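Local coordinates for protein pectate lyase 47 (Bacillus sp. TS-47, PDB 1VBL) that probably cleaves the pectate backbone of plant cell walls by calcium-dependent beta-elimination, as a thermostable, secreted member of polysaccharide lyase family 1, at residues 81-86 / 123-128. Residues are numbered along the deposited sequence; the frame is centred on the assembly and turned at random.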
loop_
_atom_site.group_PDB
_atom_site.type_symbol
_atom_site.label_atom_id
_atom_site.label_comp_id
_atom_site.label_asym_id
_atom_site.label_seq_id
_atom_site.Cartn_x
_atom_site.Cartn_y
_atom_site.Cartn_z
ATOM N N ASP A 81 -1.912 23.921 11.199
ATOM C CA ASP A 81 -2.696 25.033 11.724
ATOM C C ASP A 81 -3.994 25.221 10.937
ATOM O O ASP A 81 -5.027 25.602 11.495
ATOM C CB ASP A 81 -1.862 26.320 11.699
ATOM C CG ASP A 81 -1.428 26.722 10.295
ATOM O OD1 ASP A 81 -0.997 25.843 9.517
ATOM O OD2 ASP A 81 -1.504 27.929 9.973
ATOM N N PHE A 82 -3.933 24.939 9.640
ATOM C CA PHE A 82 -5.086 25.061 8.754
ATOM C C PHE A 82 -6.168 24.054 9.145
ATOM O O PHE A 82 -7.364 24.354 9.107
ATOM C CB PHE A 82 -4.635 24.809 7.309
ATOM C CG PHE A 82 -5.748 24.834 6.302
ATOM C CD1 PHE A 82 -6.135 26.027 5.699
ATOM C CD2 PHE A 82 -6.392 23.656 5.935
ATOM C CE1 PHE A 82 -7.150 26.048 4.739
ATOM C CE2 PHE A 82 -7.408 23.664 4.979
ATOM C CZ PHE A 82 -7.786 24.862 4.378
ATOM N N TYR A 83 -5.740 22.860 9.535
ATOM C CA TYR A 83 -6.672 21.798 9.904
ATOM C C TYR A 83 -7.074 21.741 11.371
ATOM O O TYR A 83 -8.124 21.196 11.705
ATOM C CB TYR A 83 -6.077 20.437 9.546
ATOM C CG TYR A 83 -5.706 20.260 8.095
ATOM C CD1 TYR A 83 -4.370 20.143 7.708
ATOM C CD2 TYR A 83 -6.689 20.147 7.114
ATOM C CE1 TYR A 83 -4.024 19.910 6.380
ATOM C CE2 TYR A 83 -6.353 19.914 5.783
ATOM C CZ TYR A 83 -5.021 19.794 5.426
ATOM O OH TYR A 83 -4.685 19.541 4.120
ATOM N N LYS A 84 -6.234 22.296 12.239
ATOM C CA LYS A 84 -6.456 22.245 13.679
ATOM C C LYS A 84 -7.789 22.762 14.218
ATOM O O LYS A 84 -8.191 23.900 13.959
ATOM C CB LYS A 84 -5.308 22.959 14.402
ATOM C CG LYS A 84 -5.246 22.665 15.897
ATOM C CD LYS A 84 -4.091 23.387 16.580
ATOM C CE LYS A 84 -4.390 24.863 16.804
ATOM N NZ LYS A 84 -5.580 25.065 17.689
ATOM N N ASP A 85 -8.463 21.904 14.978
ATOM C CA ASP A 85 -9.737 22.248 15.607
ATOM C C ASP A 85 -9.425 23.283 16.697
ATOM O O ASP A 85 -8.367 23.232 17.322
ATOM C CB ASP A 85 -10.351 20.996 16.245
ATOM C CG ASP A 85 -11.701 21.261 16.887
ATOM O OD1 ASP A 85 -12.725 21.237 16.168
ATOM O OD2 ASP A 85 -11.734 21.498 18.115
ATOM N N PRO A 86 -10.343 24.230 16.940
ATOM C CA PRO A 86 -10.137 25.265 17.963
ATOM C C PRO A 86 -9.902 24.682 19.359
ATOM O O PRO A 86 -9.266 25.308 20.209
ATOM C CB PRO A 86 -11.437 26.072 17.912
ATOM C CG PRO A 86 -11.943 25.841 16.527
ATOM C CD PRO A 86 -11.651 24.390 16.285
ATOM N N LYS A 123 -8.464 14.667 6.307
ATOM C CA LYS A 123 -8.907 13.520 5.522
ATOM C C LYS A 123 -9.795 13.955 4.357
ATOM O O LYS A 123 -9.559 13.572 3.207
ATOM C CB LYS A 123 -9.669 12.537 6.420
ATOM C CG LYS A 123 -10.131 11.259 5.729
ATOM C CD LYS A 123 -11.593 11.318 5.329
ATOM C CE LYS A 123 -12.494 11.510 6.548
ATOM N NZ LYS A 123 -12.189 10.531 7.636
ATOM N N ASP A 124 -10.812 14.757 4.655
ATOM C CA ASP A 124 -11.727 15.226 3.623
ATOM C C ASP A 124 -11.036 16.032 2.524
ATOM O O ASP A 124 -11.571 16.166 1.426
ATOM C CB ASP A 124 -12.856 16.063 4.241
ATOM C CG ASP A 124 -13.827 15.227 5.060
ATOM O OD1 ASP A 124 -13.841 13.988 4.900
ATOM O OD2 ASP A 124 -14.587 15.812 5.860
ATOM N N ARG A 125 -9.850 16.565 2.807
ATOM C CA ARG A 125 -9.135 17.356 1.807
ATOM C C ARG A 125 -8.045 16.628 1.023
ATOM O O ARG A 125 -7.920 16.833 -0.187
ATOM C CB ARG A 125 -8.516 18.605 2.448
ATOM C CG ARG A 125 -7.606 19.406 1.507
ATOM C CD ARG A 125 -7.349 20.819 2.035
ATOM N NE ARG A 125 -8.573 21.617 2.038
ATOM C CZ ARG A 125 -9.046 22.280 0.985
ATOM N NH1 ARG A 125 -8.398 22.259 -0.172
ATOM N NH2 ARG A 125 -10.188 22.945 1.084
ATOM N N ILE A 126 -7.265 15.788 1.698
ATOM C CA ILE A 126 -6.158 15.098 1.040
ATOM C C ILE A 126 -6.418 13.718 0.439
ATOM O O ILE A 126 -5.626 13.251 -0.379
ATOM C CB ILE A 126 -4.935 14.991 1.978
ATOM C CG1 ILE A 126 -5.190 13.960 3.079
ATOM C CG2 ILE A 126 -4.637 16.367 2.589
ATOM C CD1 ILE A 126 -3.994 13.745 3.991
ATOM N N MET A 127 -7.495 13.052 0.846
ATOM C CA MET A 127 -7.796 11.742 0.275
ATOM C C MET A 127 -8.755 11.966 -0.886
ATOM O O MET A 127 -9.924 12.314 -0.692
ATOM C CB MET A 127 -8.410 10.811 1.323
ATOM C CG MET A 127 -7.442 10.430 2.445
ATOM S SD MET A 127 -5.783 9.937 1.852
ATOM C CE MET A 127 -6.186 8.467 0.943
ATOM N N VAL A 128 -8.236 11.781 -2.094
ATOM C CA VAL A 128 -8.990 11.995 -3.325
ATOM C C VAL A 128 -9.747 10.754 -3.787
ATOM O O VAL A 128 -9.149 9.701 -4.019
ATOM C CB VAL A 128 -8.034 12.453 -4.460
ATOM C CG1 VAL A 128 -8.804 12.701 -5.743
ATOM C CG2 VAL A 128 -7.294 13.714 -4.032
#
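Tyr83 and Arg125 make the larger part of this contact, a worked example of how the methylenes of an arginine can pack on a tyrosine, and its NE reach a phenylalanine ring, while its charged end is satisfied elsewhere. The backbones stay well apart, Tyr83 CA lying 9.6 Å from Arg125 CA, and side chains alone bridge the gap. With CG beside its backbone N (chi1 -57°), Tyr83 extends its phenol toward the last turn of helix 110-126. There its OH comes within 3.6 Å of Arg125 CD, while its CE2 approaches the same methylene at 4.0 Å. The phenol oxygen also meets the Ile126 side chain, OH to CG2 at 3.5 Å, and so touches carbon of two successive residues; no hydrogen bond crosses between the segments.

Phe82 adds a second aromatic group. Its CE2 lies 3.8 Å from Arg125 NE, which approaches obliquely although ring and guanidinium planes are 89° apart. The two aromatic residues also touch each other: Phe82 CD2 sits 3.7 Å above one face of the Tyr83 ring, offset toward its rim.

The Arg125 chain leaves the helix extended and bends at chi3 (-66°), which turns the guanidinium away from the phenol oxygen. NH1 is hydrogen-bonded to Val71 O and NH2 forms a salt bridge with Asp73, tying the planar group to the chain preceding helix 80-83. Replacing Arg125 by an alanine removes the methylenes beside Tyr83 and would probably leave Asp73 without this cationic mate and Val71 O without its donor.

Immediately beyond, Met127 leaves helical geometry and begins strand 127-129, which pairs in parallel with strand 149-153. The contact therefore packs the short helix 80-83 against a helix-to-strand junction at the flank of the right-handed parallel beta-helix characteristic of family 1 pectate lyases.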